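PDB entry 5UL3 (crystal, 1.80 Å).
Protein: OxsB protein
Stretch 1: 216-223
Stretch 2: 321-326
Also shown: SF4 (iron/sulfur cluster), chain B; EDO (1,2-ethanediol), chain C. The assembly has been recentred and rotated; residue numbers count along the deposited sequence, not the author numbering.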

ATOM      1  N   GLY A 216       2.508 -14.385  -8.218  1.00 25.10           N
ATOM      2  CA  GLY A 216       2.013 -13.108  -8.709  1.00 25.10           C
ATOM      3  C   GLY A 216       2.603 -11.958  -7.926  1.00 27.27           C
ATOM      4  O   GLY A 216       3.502 -12.160  -7.097  1.00 24.28           O
ATOM      5  N   ASN A 217       2.050 -10.763  -8.148  1.00 25.18           N
ATOM      6  CA  ASN A 217       2.564  -9.490  -7.651  1.00 24.99           C
ATOM      7  C   ASN A 217       3.807  -9.059  -8.435  1.00 24.61           C
ATOM      8  O   ASN A 217       4.239  -9.729  -9.383  1.00 25.39           O
ATOM      9  CB  ASN A 217       2.849  -9.521  -6.146  1.00 22.44           C
ATOM     10  CG  ASN A 217       2.504  -8.201  -5.453  1.00 29.50           C
ATOM     11  OD1 ASN A 217       2.507  -7.133  -6.080  1.00 27.78           O
ATOM     12  ND2 ASN A 217       2.202  -8.274  -4.157  1.00 31.22           N
ATOM     13  N   VAL A 218       4.367  -7.914  -8.054  1.00 25.91           N
ATOM     14  CA  VAL A 218       5.188  -7.138  -8.987  1.00 28.18           C
ATOM     15  C   VAL A 218       6.569  -7.760  -9.237  1.00 27.77           C
ATOM     16  O   VAL A 218       7.131  -7.598 -10.328  1.00 29.30           O
ATOM     17  CB  VAL A 218       5.312  -5.693  -8.473  1.00 27.03           C
ATOM     18  CG1 VAL A 218       6.075  -5.657  -7.164  1.00 27.22           C
ATOM     19  CG2 VAL A 218       5.947  -4.798  -9.548  1.00 31.48           C
ATOM     20  N   ILE A 219       7.124  -8.493  -8.276  1.00 26.51           N
ATOM     21  CA  ILE A 219       8.507  -8.966  -8.404  1.00 30.07           C
ATOM     22  C   ILE A 219       8.633 -10.016  -9.513  1.00 31.37           C
ATOM     23  O   ILE A 219       9.475  -9.835 -10.407  1.00 30.28           O
ATOM     24  CB  ILE A 219       9.047  -9.459  -7.046  1.00 26.25           C
ATOM     25  CG1 ILE A 219       9.381  -8.265  -6.144  1.00 33.32           C
ATOM     26  CG2 ILE A 219      10.276 -10.334  -7.212  1.00 31.10           C
ATOM     27  CD1 ILE A 219      10.256  -7.227  -6.819  1.00 31.65           C
ATOM     28  N   PRO A 220       7.830 -11.096  -9.549  1.00 30.28           N
ATOM     29  CA  PRO A 220       7.929 -12.013 -10.706  1.00 28.12           C
ATOM     30  C   PRO A 220       7.388 -11.427 -11.997  1.00 30.05           C
ATOM     31  O   PRO A 220       7.856 -11.802 -13.083  1.00 32.34           O
ATOM     32  CB  PRO A 220       7.111 -13.241 -10.266  1.00 31.18           C
ATOM     33  CG  PRO A 220       6.187 -12.727  -9.232  1.00 30.10           C
ATOM     34  CD  PRO A 220       6.924 -11.629  -8.512  1.00 27.41           C
ATOM     35  N   SER A 221       6.396 -10.534 -11.922  1.00 29.74           N
ATOM     36  CA  SER A 221       5.904  -9.866 -13.124  1.00 29.74           C
ATOM     37  C   SER A 221       7.019  -9.106 -13.828  1.00 31.70           C
ATOM     38  O   SER A 221       7.125  -9.126 -15.062  1.00 31.45           O
ATOM     39  CB  SER A 221       4.774  -8.904 -12.761  1.00 25.61           C
ATOM     40  OG  SER A 221       4.253  -8.269 -13.924  1.00 29.45           O
ATOM     41  N   PHE A 222       7.848  -8.411 -13.063  1.00 31.56           N
ATOM     42  CA  PHE A 222       8.888  -7.586 -13.670  1.00 33.23           C
ATOM     43  C   PHE A 222      10.104  -8.404 -14.092  1.00 39.70           C
ATOM     44  O   PHE A 222      10.768  -8.059 -15.080  1.00 36.48           O
ATOM     45  CB  PHE A 222       9.301  -6.468 -12.706  1.00 33.04           C
ATOM     46  CG  PHE A 222       8.398  -5.252 -12.755  1.00 34.91           C
ATOM     47  CD1 PHE A 222       7.162  -5.309 -13.382  1.00 34.50           C
ATOM     48  CD2 PHE A 222       8.786  -4.057 -12.168  1.00 40.95           C
ATOM     49  CE1 PHE A 222       6.328  -4.198 -13.421  1.00 38.04           C
ATOM     50  CE2 PHE A 222       7.956  -2.945 -12.204  1.00 36.69           C
ATOM     51  CZ  PHE A 222       6.734  -3.015 -12.827  1.00 38.03           C
ATOM     52  N   SER A 223      10.398  -9.495 -13.393  1.00 33.56           N
ATOM     53  CA  SER A 223      11.605 -10.281 -13.641  1.00 42.14           C
ATOM     54  C   SER A 223      11.267 -11.766 -13.745  1.00 36.95           C
ATOM     55  O   SER A 223      11.678 -12.568 -12.900  1.00 37.04           O
ATOM     56  CB  SER A 223      12.629 -10.026 -12.538  1.00 40.30           C
ATOM     57  OG  SER A 223      12.902  -8.641 -12.393  1.00 41.09           O
TER
HETATM   58 FE1  SF4 B 801       2.398   9.491 -10.537  1.00 25.09          FE
HETATM   59 FE2  SF4 B 801       1.175   8.708  -8.243  1.00 28.02          FE
HETATM   60 FE3  SF4 B 801       2.425   6.865  -9.924  1.00 24.45          FE
HETATM   61 FE4  SF4 B 801       0.080   8.036 -10.699  1.00 25.09          FE
HETATM   62  S1  SF4 B 801       0.383   6.621  -8.902  1.00 26.02           S
HETATM   63  S2  SF4 B 801       1.954   7.759 -11.999  1.00 24.20           S
HETATM   64  S3  SF4 B 801       0.368  10.152  -9.843  1.00 29.79           S
HETATM   65  S4  SF4 B 801       3.409   8.574  -8.721  1.00 27.30           S
HETATM   66  C1  EDO C 826       3.545  -6.681 -16.671  1.00 48.85           C
HETATM   67  O1  EDO C 826       4.690  -6.278 -15.891  1.00 46.84           O
HETATM   68  C2  EDO C 826       3.964  -7.676 -17.755  1.00 49.62           C
HETATM   69  O2  EDO C 826       4.686  -8.784 -17.203  1.00 57.95           O
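Stretch 2, residues 321-326: CPRDHK

Residues 218-222 form a short helix, with Asn217 at the N-cap position. Phe222 N bonds to Val218 O at 2.9 Å, while the link from Ser221 N to Asn217 O is weak at 3.4 Å. Stretch 2 runs extended through Cys321 and Pro322, then takes helical phi/psi at 324-326 without the regular bonds, its CA path there running nearly opposite to that of 218-222. The backbones come closest at Val218 and His325, whose CA atoms are 6.4 Å apart, and the imidazole of His325 lies in this gap.

The CB of His325 points toward the helix, and chi1 is t. Val218 CB packs over the ring face, 3.7 Å from His325 CD2, and Val218 N is 3.6 Å from His325 NE2. Asn217 OD1 is 3.6 Å from His325 NE2, with no hydrogen bond, and accepts one within its own stretch from Val218 N at 2.8 Å. One turn on, Phe222 CE1 is 3.8 Å from His325 CB and Phe222 CE2 3.9 Å from Pro322 CG, the proline meeting the ring edge.

No hydrogen bond joins the stretches; the imidazole nitrogens are satisfied elsewhere in the structure. The contact includes a CH-pi contact from Val218 CB and apolar packing of Phe222 on Pro322. Cys321 leaves the helix alone and binds the cluster, its SG 2.2 Å from SF4 FE3.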

ATOM      1  N   CYS A 321       7.546   6.148 -11.792  1.00 26.86           N
ATOM      2  CA  CYS A 321       6.483   5.247 -11.347  1.00 24.21           C
ATOM      3  C   CYS A 321       6.131   4.274 -12.471  1.00 22.55           C
ATOM      4  O   CYS A 321       5.430   4.653 -13.420  1.00 22.53           O
ATOM      5  CB  CYS A 321       5.261   6.081 -10.940  1.00 22.02           C
ATOM      6  SG  CYS A 321       3.862   5.151 -10.194  1.00 24.22           S
ATOM      7  N   PRO A 322       6.597   3.022 -12.438  1.00 23.98           N
ATOM      8  CA  PRO A 322       6.284   2.109 -13.554  1.00 23.79           C
ATOM      9  C   PRO A 322       4.806   1.754 -13.549  1.00 25.43           C
ATOM     10  O   PRO A 322       4.213   1.536 -12.490  1.00 28.10           O
ATOM     11  CB  PRO A 322       7.158   0.881 -13.274  1.00 26.85           C
ATOM     12  CG  PRO A 322       7.321   0.874 -11.770  1.00 26.47           C
ATOM     13  CD  PRO A 322       7.326   2.350 -11.349  1.00 29.32           C
ATOM     14  N   ARG A 323       4.198   1.721 -14.743  1.00 21.29           N
ATOM     15  CA  ARG A 323       2.766   1.480 -14.845  1.00 25.57           C
ATOM     16  C   ARG A 323       2.407   0.085 -15.360  1.00 27.55           C
ATOM     17  O   ARG A 323       1.221  -0.225 -15.477  1.00 26.78           O
ATOM     18  CB  ARG A 323       2.115   2.562 -15.728  1.00 27.14           C
ATOM     19  CG  ARG A 323       2.392   4.008 -15.232  1.00 21.47           C
ATOM     20  CD  ARG A 323       2.080   4.173 -13.714  1.00 23.37           C
ATOM     21  NE  ARG A 323       0.716   3.742 -13.382  1.00 25.39           N
ATOM     22  CZ  ARG A 323       0.340   3.376 -12.153  1.00 25.18           C
ATOM     23  NH1 ARG A 323      -0.918   2.986 -11.923  1.00 22.97           N
ATOM     24  NH2 ARG A 323       1.234   3.374 -11.160  1.00 24.22           N
ATOM     25  N   ASP A 324       3.395  -0.778 -15.631  1.00 29.75           N
ATOM     26  CA  ASP A 324       3.115  -2.019 -16.355  1.00 30.10           C
ATOM     27  C   ASP A 324       2.339  -3.016 -15.506  1.00 32.11           C
ATOM     28  O   ASP A 324       1.594  -3.839 -16.047  1.00 28.42           O
ATOM     29  CB  ASP A 324       4.416  -2.662 -16.831  1.00 34.45           C
ATOM     30  CG  ASP A 324       5.121  -1.812 -17.859  1.00 40.42           C
ATOM     31  OD1 ASP A 324       5.797  -0.847 -17.451  1.00 42.89           O
ATOM     32  OD2 ASP A 324       4.950  -2.083 -19.064  1.00 48.17           O
ATOM     33  N   HIS A 325       2.491  -2.953 -14.190  1.00 25.86           N
ATOM     34  CA  HIS A 325       1.810  -3.883 -13.293  1.00 27.55           C
ATOM     35  C   HIS A 325       0.479  -3.319 -12.793  1.00 30.59           C
ATOM     36  O   HIS A 325      -0.521  -4.050 -12.721  1.00 27.49           O
ATOM     37  CB  HIS A 325       2.754  -4.224 -12.130  1.00 24.55           C
ATOM     38  CG  HIS A 325       2.186  -5.195 -11.122  1.00 27.58           C
ATOM     39  ND1 HIS A 325       1.862  -6.501 -11.434  1.00 29.38           N
ATOM     40  CD2 HIS A 325       1.903  -5.042  -9.808  1.00 23.79           C
ATOM     41  CE1 HIS A 325       1.389  -7.103 -10.355  1.00 24.14           C
ATOM     42  NE2 HIS A 325       1.419  -6.245  -9.352  1.00 31.50           N
ATOM     43  N   LYS A 326       0.440  -2.021 -12.479  1.00 23.77           N
ATOM     44  CA  LYS A 326      -0.739  -1.378 -11.905  1.00 25.60           C
ATOM     45  C   LYS A 326      -1.693  -0.824 -12.955  1.00 27.27           C
ATOM     46  O   LYS A 326      -2.862  -0.589 -12.637  1.00 25.63           O
ATOM     47  CB  LYS A 326      -0.306  -0.255 -10.957  1.00 23.79           C
ATOM     48  CG  LYS A 326       0.398  -0.762  -9.682  1.00 25.58           C
ATOM     49  CD  LYS A 326      -0.640  -1.197  -8.636  1.00 23.36           C
ATOM     50  CE  LYS A 326      -0.575  -2.690  -8.369  1.00 28.07           C
ATOM     51  NZ  LYS A 326      -1.616  -3.122  -7.352  1.00 25.64           N
TER